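Local structure of carbon monoxide oxidation system transcription regulator CooA-1 (Carboxydothermus hydrogenoformans, 2FMY) at residues E18-V23 with E108-S113; R57-Y62 with F85-E90; L168-I173 with L197-Q202. The protein senses carbon monoxide through a bound haem and, as a dimeric regulator with a Crp-like DNA-binding domain, probably switches on transcription of carbon monoxide oxidation genes. All blocks are in the same frame, centred on the assembly; numbering follows the deposited sequence.

Interaction 1: E18-V23 with E108-S113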
loop_
_atom_site.group_PDB
_atom_site.type_symbol
_atom_site.label_atom_id
_atom_site.label_comp_id
_atom_site.label_asym_id
_atom_site.label_seq_id
_atom_site.Cartn_x
_atom_site.Cartn_y
_atom_site.Cartn_z
ATOM N N GLU A 18 -20.512 -26.443 -3.957
ATOM C CA GLU A 18 -20.524 -27.195 -5.217
ATOM C C GLU A 18 -19.880 -26.457 -6.393
ATOM O O GLU A 18 -19.145 -27.058 -7.175
ATOM C CB GLU A 18 -21.955 -27.613 -5.595
ATOM C CG GLU A 18 -22.542 -28.696 -4.706
ATOM C CD GLU A 18 -21.582 -29.854 -4.504
ATOM O OE1 GLU A 18 -21.180 -30.106 -3.347
ATOM O OE2 GLU A 18 -21.209 -30.498 -5.506
ATOM N N GLU A 19 -20.162 -25.161 -6.503
ATOM C CA GLU A 19 -19.678 -24.331 -7.604
ATOM C C GLU A 19 -18.146 -24.280 -7.643
ATOM O O GLU A 19 -17.548 -24.071 -8.699
ATOM C CB GLU A 19 -20.254 -22.917 -7.465
ATOM C CG GLU A 19 -20.028 -22.004 -8.674
ATOM C CD GLU A 19 -20.672 -20.630 -8.513
ATOM O OE1 GLU A 19 -21.641 -20.333 -9.258
ATOM O OE2 GLU A 19 -20.215 -19.857 -7.641
ATOM N N TYR A 20 -17.534 -24.489 -6.478
ATOM C CA TYR A 20 -16.088 -24.450 -6.298
ATOM C C TYR A 20 -15.460 -25.846 -6.221
ATOM O O TYR A 20 -14.344 -25.984 -5.743
ATOM C CB TYR A 20 -15.744 -23.647 -5.028
ATOM C CG TYR A 20 -15.771 -22.142 -5.212
ATOM C CD1 TYR A 20 -16.939 -21.493 -5.621
ATOM C CD2 TYR A 20 -14.634 -21.364 -4.965
ATOM C CE1 TYR A 20 -16.981 -20.124 -5.798
ATOM C CE2 TYR A 20 -14.667 -19.986 -5.130
ATOM C CZ TYR A 20 -15.843 -19.376 -5.557
ATOM O OH TYR A 20 -15.905 -18.018 -5.729
ATOM N N SER A 21 -16.170 -26.878 -6.682
ATOM C CA SER A 21 -15.617 -28.241 -6.683
ATOM C C SER A 21 -14.331 -28.260 -7.494
ATOM O O SER A 21 -14.227 -27.561 -8.507
ATOM C CB SER A 21 -16.613 -29.253 -7.266
ATOM O OG SER A 21 -17.827 -29.265 -6.535
ATOM N N GLY A 22 -13.351 -29.037 -7.038
ATOM C CA GLY A 22 -12.065 -29.147 -7.741
ATOM C C GLY A 22 -10.987 -28.127 -7.388
ATOM O O GLY A 22 -9.802 -28.385 -7.587
ATOM N N VAL A 23 -11.380 -26.971 -6.861
ATOM C CA VAL A 23 -10.413 -25.895 -6.571
ATOM C C VAL A 23 -9.449 -26.267 -5.440
ATOM O O VAL A 23 -8.240 -26.043 -5.548
ATOM C CB VAL A 23 -11.116 -24.546 -6.259
ATOM C CG1 VAL A 23 -10.079 -23.448 -5.973
ATOM C CG2 VAL A 23 -11.982 -24.143 -7.413
ATOM N N GLU A 108 -11.726 -17.179 -12.547
ATOM C CA GLU A 108 -12.985 -17.910 -12.703
ATOM C C GLU A 108 -13.827 -17.990 -11.424
ATOM O O GLU A 108 -15.054 -18.136 -11.484
ATOM C CB GLU A 108 -12.706 -19.319 -13.227
ATOM C CG GLU A 108 -13.962 -20.105 -13.584
ATOM C CD GLU A 108 -13.670 -21.455 -14.197
ATOM O OE1 GLU A 108 -12.475 -21.783 -14.419
ATOM O OE2 GLU A 108 -14.651 -22.179 -14.468
ATOM N N PHE A 109 -13.162 -17.909 -10.280
ATOM C CA PHE A 109 -13.795 -18.097 -8.983
ATOM C C PHE A 109 -13.709 -16.795 -8.185
ATOM O O PHE A 109 -12.695 -16.534 -7.536
ATOM C CB PHE A 109 -13.138 -19.278 -8.245
ATOM C CG PHE A 109 -13.289 -20.604 -8.965
ATOM C CD1 PHE A 109 -14.461 -21.340 -8.857
ATOM C CD2 PHE A 109 -12.265 -21.099 -9.765
ATOM C CE1 PHE A 109 -14.618 -22.561 -9.525
ATOM C CE2 PHE A 109 -12.404 -22.318 -10.439
ATOM C CZ PHE A 109 -13.586 -23.054 -10.313
ATOM N N PRO A 110 -14.778 -15.965 -8.246
ATOM C CA PRO A 110 -14.768 -14.559 -7.786
ATOM C C PRO A 110 -14.466 -14.316 -6.307
ATOM O O PRO A 110 -14.014 -13.230 -5.960
ATOM C CB PRO A 110 -16.188 -14.074 -8.101
ATOM C CG PRO A 110 -16.699 -15.026 -9.144
ATOM C CD PRO A 110 -16.102 -16.342 -8.773
ATOM N N ALA A 111 -14.719 -15.292 -5.441
ATOM C CA ALA A 111 -14.458 -15.112 -4.012
ATOM C C ALA A 111 -12.997 -14.806 -3.698
ATOM O O ALA A 111 -12.706 -14.108 -2.724
ATOM C CB ALA A 111 -14.925 -16.327 -3.218
ATOM N N PHE A 112 -12.078 -15.336 -4.505
ATOM C CA PHE A 112 -10.647 -15.130 -4.260
ATOM C C PHE A 112 -10.263 -13.659 -4.407
ATOM O O PHE A 112 -9.617 -13.109 -3.531
ATOM C CB PHE A 112 -9.767 -16.023 -5.147
ATOM C CG PHE A 112 -9.761 -17.480 -4.738
ATOM C CD1 PHE A 112 -10.687 -18.370 -5.275
ATOM C CD2 PHE A 112 -8.829 -17.959 -3.819
ATOM C CE1 PHE A 112 -10.687 -19.717 -4.894
ATOM C CE2 PHE A 112 -8.813 -19.316 -3.439
ATOM C CZ PHE A 112 -9.747 -20.192 -3.987
ATOM N N SER A 113 -10.665 -13.016 -5.496
ATOM C CA SER A 113 -10.290 -11.615 -5.683
ATOM C C SER A 113 -10.964 -10.691 -4.658
ATOM O O SER A 113 -10.391 -9.669 -4.283
ATOM C CB SER A 113 -10.570 -11.147 -7.109
ATOM O OG SER A 113 -11.955 -11.185 -7.362
#

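Interaction 2: R57-Y62 with F85-E90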
loop_
_atom_site.group_PDB
_atom_site.type_symbol
_atom_site.label_atom_id
_atom_site.label_comp_id
_atom_site.label_asym_id
_atom_site.label_seq_id
_atom_site.Cartn_x
_atom_site.Cartn_y
_atom_site.Cartn_z
ATOM N N ARG A 57 1.694 -13.258 10.375
ATOM C CA ARG A 57 2.091 -11.862 10.349
ATOM C C ARG A 57 2.878 -11.551 9.078
ATOM O O ARG A 57 3.860 -12.241 8.757
ATOM C CB ARG A 57 2.926 -11.519 11.585
ATOM C CG ARG A 57 3.264 -10.036 11.683
ATOM C CD ARG A 57 3.807 -9.662 13.042
ATOM N NE ARG A 57 5.147 -10.196 13.278
ATOM C CZ ARG A 57 6.266 -9.475 13.251
ATOM N NH1 ARG A 57 6.229 -8.170 12.992
ATOM N NH2 ARG A 57 7.431 -10.067 13.487
ATOM N N VAL A 58 2.420 -10.533 8.355
ATOM C CA VAL A 58 3.144 -9.975 7.221
ATOM C C VAL A 58 3.822 -8.693 7.700
ATOM O O VAL A 58 3.162 -7.796 8.241
ATOM C CB VAL A 58 2.203 -9.684 6.021
ATOM C CG1 VAL A 58 2.987 -9.157 4.819
ATOM C CG2 VAL A 58 1.399 -10.957 5.632
ATOM N N TYR A 59 5.141 -8.620 7.529
ATOM C CA TYR A 59 5.924 -7.502 8.065
ATOM C C TYR A 59 7.180 -7.137 7.270
ATOM O O TYR A 59 7.713 -7.941 6.514
ATOM C CB TYR A 59 6.288 -7.772 9.537
ATOM C CG TYR A 59 7.225 -8.941 9.749
ATOM C CD1 TYR A 59 6.768 -10.257 9.654
ATOM C CD2 TYR A 59 8.565 -8.726 10.059
ATOM C CE1 TYR A 59 7.638 -11.334 9.850
ATOM C CE2 TYR A 59 9.439 -9.787 10.256
ATOM C CZ TYR A 59 8.966 -11.085 10.159
ATOM O OH TYR A 59 9.829 -12.130 10.360
ATOM N N LEU A 60 7.636 -5.901 7.456
ATOM C CA LEU A 60 8.907 -5.434 6.906
ATOM C C LEU A 60 9.922 -5.517 8.020
ATOM O O LEU A 60 9.604 -5.176 9.157
ATOM C CB LEU A 60 8.801 -3.982 6.447
ATOM C CG LEU A 60 7.834 -3.585 5.330
ATOM C CD1 LEU A 60 7.788 -2.059 5.221
ATOM C CD2 LEU A 60 8.227 -4.210 4.000
ATOM N N ALA A 61 11.130 -5.979 7.699
ATOM C CA ALA A 61 12.182 -6.137 8.705
ATOM C C ALA A 61 13.447 -5.381 8.334
ATOM O O ALA A 61 13.952 -5.497 7.210
ATOM C CB ALA A 61 12.498 -7.616 8.952
ATOM N N TYR A 62 13.931 -4.600 9.290
ATOM C CA TYR A 62 15.197 -3.889 9.183
ATOM C C TYR A 62 16.046 -4.334 10.377
ATOM O O TYR A 62 15.544 -5.034 11.268
ATOM C CB TYR A 62 14.961 -2.369 9.163
ATOM C CG TYR A 62 13.954 -1.927 8.102
ATOM C CD1 TYR A 62 12.610 -1.707 8.429
ATOM C CD2 TYR A 62 14.340 -1.760 6.766
ATOM C CE1 TYR A 62 11.685 -1.324 7.458
ATOM C CE2 TYR A 62 13.422 -1.372 5.789
ATOM C CZ TYR A 62 12.097 -1.159 6.143
ATOM O OH TYR A 62 11.191 -0.776 5.181
ATOM N N PHE A 85 8.470 -10.135 4.974
ATOM C CA PHE A 85 8.636 -11.413 5.646
ATOM C C PHE A 85 7.257 -11.917 6.092
ATOM O O PHE A 85 6.315 -11.124 6.275
ATOM C CB PHE A 85 9.573 -11.291 6.849
ATOM C CG PHE A 85 11.022 -11.060 6.485
ATOM C CD1 PHE A 85 11.920 -12.124 6.453
ATOM C CD2 PHE A 85 11.489 -9.781 6.186
ATOM C CE1 PHE A 85 13.263 -11.929 6.132
ATOM C CE2 PHE A 85 12.837 -9.566 5.867
ATOM C CZ PHE A 85 13.726 -10.644 5.840
ATOM N N ILE A 86 7.137 -13.232 6.232
ATOM C CA ILE A 86 5.864 -13.856 6.599
ATOM C C ILE A 86 6.124 -14.875 7.702
ATOM O O ILE A 86 6.868 -15.833 7.499
ATOM C CB ILE A 86 5.170 -14.501 5.365
ATOM C CG1 ILE A 86 4.831 -13.426 4.319
ATOM C CG2 ILE A 86 3.906 -15.247 5.771
ATOM C CD1 ILE A 86 4.340 -13.986 2.986
ATOM N N GLN A 87 5.530 -14.640 8.875
ATOM C CA GLN A 87 5.792 -15.450 10.066
ATOM C C GLN A 87 4.498 -15.979 10.673
ATOM O O GLN A 87 3.494 -15.268 10.701
ATOM C CB GLN A 87 6.547 -14.616 11.102
ATOM C CG GLN A 87 6.928 -15.345 12.387
ATOM C CD GLN A 87 7.623 -14.433 13.387
ATOM O OE1 GLN A 87 7.222 -13.288 13.576
ATOM N NE2 GLN A 87 8.666 -14.939 14.030
ATOM N N ALA A 88 4.537 -17.221 11.161
ATOM C CA ALA A 88 3.409 -17.827 11.867
ATOM C C ALA A 88 3.352 -17.296 13.296
ATOM O O ALA A 88 4.318 -17.423 14.053
ATOM C CB ALA A 88 3.529 -19.350 11.867
ATOM N N MET A 89 2.228 -16.690 13.661
ATOM C CA MET A 89 2.069 -16.141 15.014
ATOM C C MET A 89 1.650 -17.215 15.994
ATOM O O MET A 89 1.713 -17.028 17.215
ATOM C CB MET A 89 1.062 -15.000 15.020
ATOM C CG MET A 89 1.652 -13.687 14.558
ATOM S SD MET A 89 0.332 -12.561 14.075
ATOM C CE MET A 89 -0.287 -12.093 15.703
ATOM N N GLU A 90 1.212 -18.338 15.433
ATOM C CA GLU A 90 0.809 -19.519 16.186
ATOM C C GLU A 90 0.899 -20.709 15.236
ATOM O O GLU A 90 1.158 -20.517 14.048
ATOM C CB GLU A 90 -0.613 -19.344 16.718
ATOM C CG GLU A 90 -1.646 -18.993 15.653
ATOM C CD GLU A 90 -2.971 -18.611 16.268
ATOM O OE1 GLU A 90 -3.966 -19.346 16.057
ATOM O OE2 GLU A 90 -3.011 -17.589 16.990
#

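Interaction 3: L168-I173 with L197-Q202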
loop_
_atom_site.group_PDB
_atom_site.type_symbol
_atom_site.label_atom_id
_atom_site.label_comp_id
_atom_site.label_asym_id
_atom_site.label_seq_id
_atom_site.Cartn_x
_atom_site.Cartn_y
_atom_site.Cartn_z
ATOM N N LEU A 168 -7.320 23.131 24.064
ATOM C CA LEU A 168 -6.640 23.801 22.960
ATOM C C LEU A 168 -7.226 23.315 21.639
ATOM O O LEU A 168 -7.631 22.153 21.531
ATOM C CB LEU A 168 -5.127 23.519 23.005
ATOM C CG LEU A 168 -4.341 23.966 24.252
ATOM C CD1 LEU A 168 -2.895 23.490 24.200
ATOM C CD2 LEU A 168 -4.399 25.471 24.454
ATOM N N ASN A 169 -7.308 24.214 20.660
ATOM C CA ASN A 169 -7.689 23.825 19.302
ATOM C C ASN A 169 -6.460 23.331 18.525
ATOM O O ASN A 169 -5.349 23.340 19.063
ATOM C CB ASN A 169 -8.482 24.938 18.582
ATOM C CG ASN A 169 -7.634 26.157 18.216
ATOM O OD1 ASN A 169 -6.419 26.065 18.013
ATOM N ND2 ASN A 169 -8.289 27.305 18.097
ATOM N N THR A 170 -6.654 22.885 17.286
ATOM C CA THR A 170 -5.591 22.217 16.517
ATOM C C THR A 170 -4.372 23.113 16.294
ATOM O O THR A 170 -3.237 22.650 16.424
ATOM C CB THR A 170 -6.122 21.657 15.173
ATOM O OG1 THR A 170 -7.304 20.881 15.423
ATOM C CG2 THR A 170 -5.077 20.764 14.489
ATOM N N GLU A 171 -4.605 24.390 15.981
ATOM C CA GLU A 171 -3.519 25.368 15.840
ATOM C C GLU A 171 -2.725 25.574 17.134
ATOM O O GLU A 171 -1.492 25.631 17.108
ATOM C CB GLU A 171 -4.045 26.721 15.336
ATOM C CG GLU A 171 -3.906 26.945 13.827
ATOM C CD GLU A 171 -2.453 27.075 13.341
ATOM O OE1 GLU A 171 -1.512 27.092 14.173
ATOM O OE2 GLU A 171 -2.253 27.161 12.106
ATOM N N GLU A 172 -3.436 25.692 18.255
ATOM C CA GLU A 172 -2.796 25.918 19.547
ATOM C C GLU A 172 -1.957 24.714 19.991
ATOM O O GLU A 172 -0.863 24.893 20.546
ATOM C CB GLU A 172 -3.831 26.287 20.610
ATOM C CG GLU A 172 -4.328 27.726 20.522
ATOM C CD GLU A 172 -5.631 27.956 21.269
ATOM O OE1 GLU A 172 -6.380 26.989 21.495
ATOM O OE2 GLU A 172 -5.918 29.117 21.622
ATOM N N ILE A 173 -2.469 23.506 19.735
ATOM C CA ILE A 173 -1.750 22.258 20.015
ATOM C C ILE A 173 -0.469 22.220 19.183
ATOM O O ILE A 173 0.604 21.921 19.708
ATOM C CB ILE A 173 -2.613 20.998 19.712
ATOM C CG1 ILE A 173 -3.845 20.938 20.618
ATOM C CG2 ILE A 173 -1.797 19.708 19.879
ATOM C CD1 ILE A 173 -4.965 20.034 20.074
ATOM N N LEU A 197 -8.822 6.543 18.751
ATOM C CA LEU A 197 -9.659 7.647 19.200
ATOM C C LEU A 197 -10.674 8.140 18.172
ATOM O O LEU A 197 -10.621 7.780 16.999
ATOM C CB LEU A 197 -8.790 8.827 19.648
ATOM C CG LEU A 197 -7.865 9.512 18.635
ATOM C CD1 LEU A 197 -8.604 10.610 17.823
ATOM C CD2 LEU A 197 -6.667 10.095 19.379
ATOM N N GLU A 198 -11.587 8.985 18.645
ATOM C CA GLU A 198 -12.488 9.739 17.795
ATOM C C GLU A 198 -12.334 11.218 18.099
ATOM O O GLU A 198 -12.153 11.600 19.247
ATOM C CB GLU A 198 -13.946 9.338 18.045
ATOM C CG GLU A 198 -14.290 7.884 17.735
ATOM C CD GLU A 198 -14.159 7.510 16.259
ATOM O OE1 GLU A 198 -13.977 6.305 15.981
ATOM O OE2 GLU A 198 -14.238 8.403 15.384
ATOM N N ARG A 199 -12.437 12.046 17.069
ATOM C CA ARG A 199 -12.373 13.494 17.231
ATOM C C ARG A 199 -13.787 14.072 17.284
ATOM O O ARG A 199 -14.485 14.078 16.276
ATOM C CB ARG A 199 -11.611 14.118 16.043
ATOM C CG ARG A 199 -10.161 13.638 15.887
ATOM C CD ARG A 199 -9.550 14.186 14.619
ATOM N NE ARG A 199 -9.098 15.564 14.789
ATOM C CZ ARG A 199 -8.629 16.339 13.804
ATOM N NH1 ARG A 199 -8.529 15.886 12.555
ATOM N NH2 ARG A 199 -8.242 17.570 14.076
ATOM N N VAL A 200 -14.209 14.552 18.451
ATOM C CA VAL A 200 -15.526 15.184 18.586
ATOM C C VAL A 200 -15.520 16.572 17.934
ATOM O O VAL A 200 -16.459 16.949 17.233
ATOM C CB VAL A 200 -15.985 15.287 20.073
ATOM C CG1 VAL A 200 -17.369 15.926 20.179
ATOM C CG2 VAL A 200 -15.981 13.918 20.752
ATOM N N ASN A 201 -14.455 17.324 18.200
ATOM C CA ASN A 201 -14.188 18.615 17.558
ATOM C C ASN A 201 -12.694 18.885 17.731
ATOM O O ASN A 201 -11.932 17.954 18.007
ATOM C CB ASN A 201 -15.055 19.731 18.165
ATOM C CG ASN A 201 -15.048 19.724 19.683
ATOM O OD1 ASN A 201 -13.988 19.688 20.310
ATOM N ND2 ASN A 201 -16.228 19.755 20.284
ATOM N N GLN A 202 -12.272 20.141 17.601
ATOM C CA GLN A 202 -10.846 20.475 17.712
ATOM C C GLN A 202 -10.285 20.333 19.126
ATOM O O GLN A 202 -9.069 20.196 19.298
ATOM C CB GLN A 202 -10.578 21.879 17.184
ATOM C CG GLN A 202 -10.802 22.019 15.679
ATOM C CD GLN A 202 -10.162 23.258 15.119
ATOM O OE1 GLN A 202 -8.976 23.505 15.334
ATOM N NE2 GLN A 202 -10.937 24.045 14.383
HETATM O O HOH W 1 -7.653 18.954 17.514
HETATM O O HOH W 2 -8.344 20.246 12.778
HETATM O O HOH W 3 -7.282 25.282 14.747
#

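Interaction 1: E18-V23 with E108-S113
Tyr-20 and Val-23, in the loop between helix 11-14 and strand 28-32, close an aromatic and apolar contact on Phe-109 and Phe-112, where helix 99-108 gives way to helix 111-135. The Phe-109 ring turns its edge to Tyr-20, setting CD1 over the centre of the tyrosine face; the centroids lie 5.0 Å apart and the planes meet at 54°. Val-23 takes a face of the same phenylalanine: its CG2 sits 3.5 Å from the centroid of the Phe-109 ring, almost on the normal, a CH-pi contact. The other branch, CG1, reaches Phe-112 CZ at 3.8 Å, which splits Val-23 between the two phenylalanines. With CG anti to its carbonyl carbon (chi1 -80°), Tyr-20 extends its hydroxyl to the backbone of Ala-111. Ala-111 N donates to Tyr-20 OH over 3.0 Å at 160°, the one hydrogen bond between the two segments, beside mainly apolar packing. Phe-109 CE1 also lies 3.4 Å from Glu-19 O, which sits in the ring plane. Helix 11-14 covers the contact through Val-14 on Tyr-20 and Leu-11 on Phe-112, while Ile-105 of helix 99-108 packs on Val-23 and Phe-112.

Interaction 2: R57-Y62 with F85-E90
Arg-57 and Gln-87 pair twice, once through their backbones and once through their side chains. Arg-57 N donates to Gln-87 O at 2.7 Å, and Gln-87 N returns a bond to Arg-57 O; Tyr-59 and Phe-85 form the next hydrogen-bonded pair of this antiparallel arrangement, with Val-58 and Ile-86 the non-hydrogen-bonded pair between them. On the face carrying Arg-57, Tyr-59, Phe-85 and Gln-87, the arginine and glutamine lie alongside each other, and Arg-57 NH2 reaches Gln-87 OE1 at 3.2 Å, with the oxygen near the guanidinium plane. The Tyr-59 ring is layered between neighbours: Phe-85 CB lies over one face, 3.7 Å from the centroid of the Tyr-59 ring, and Arg-57 NH2 sits over the centre of the other, 3.6 Å above the plane. Tyr-59 has chi1 of 66°, which places CG between its backbone N and carbonyl carbon, turning the ring across to the facing strand, where Tyr-59 CE1 meets Gln-87 CB at 3.7 Å. An alanine in place of Tyr-59 is likely to open a gap between Phe-85 CB and Arg-57 NH2, leaving the guanidinium without the ring it lies over. Further out, Glu-66 makes a salt bridge to Arg-57 NH2 and Thr-68 bonds NH1, both from strand 66-73, while Lys-35 O accepts from Gln-87 NE2. The charge of Arg-57 is probably balanced by Glu-66, while an amide, a hydroxyl and an aromatic face hold the group in place, so polar groups join neighbouring strands of the cyclic nucleotide-binding-type domain.

Interaction 3: L168-I173 with L197-Q202
Gln-202 reaches the first turn of helix 170-177 with its amide oxygen, which Thr-170 N grips at 3.1 Å, the N-H lying in the carbonyl plane on a lone pair. Gln-202 CG stands anti to its own carbonyl carbon (chi1 -67°), and the chain runs on extended beyond CG, crossing the Thr-170 side chain at about a right angle. Thr-170 OG1 lies 3.1 Å from Gln-202 OE1. Asn-169 lies alongside the glutamine, its CB 3.6 Å from Gln-202 OE1. With chi1 at 70°, Asn-169 curls back as N-cap: OD1 accepts from Glu-172 N at 3.0 Å, and Glu-172 OE1 takes Asn-169 N through its anti lone pair, completing a capping box. This helix opens the Crp-like helix-turn-helix domain's pair 170-177 and 181-193, and Gln-202 comes from the turn between strands 197-199 and 204-207. Waters fill in the seam: one joins Thr-170 OG1 to Gln-202 O, another joins Thr-170 OG1 to Arg-199 NH2, and a third donates to Gln-202 OE1 at 2.5 Å while accepting from Glu-171 N. Arg-199 gives NH1 to Asn-189 and Ser-185 of helix 181-193.

How the interactions relate
Interaction 2 is nested in the chain inside the loop closed by interaction 1, and interaction 3 follows both. The first two belong to the haem-binding half: their centres lie about 28 Å apart and their nearest atoms about 14 Å, and Phe-112 and Val-58 each come within about 8 Å of a bound haem. Interaction 2 joins central strands of a four-stranded sheet, whereas interaction 1 ties an N-terminal loop to the start of the long helix 111-135. Interaction 3 lies in the Crp-like helix-turn-helix domain, its centre about 48 Å from that of interaction 1 and 35 Å from that of interaction 2. Sensing and DNA-binding regions are therefore separated, consistent with signal transfer over a distance.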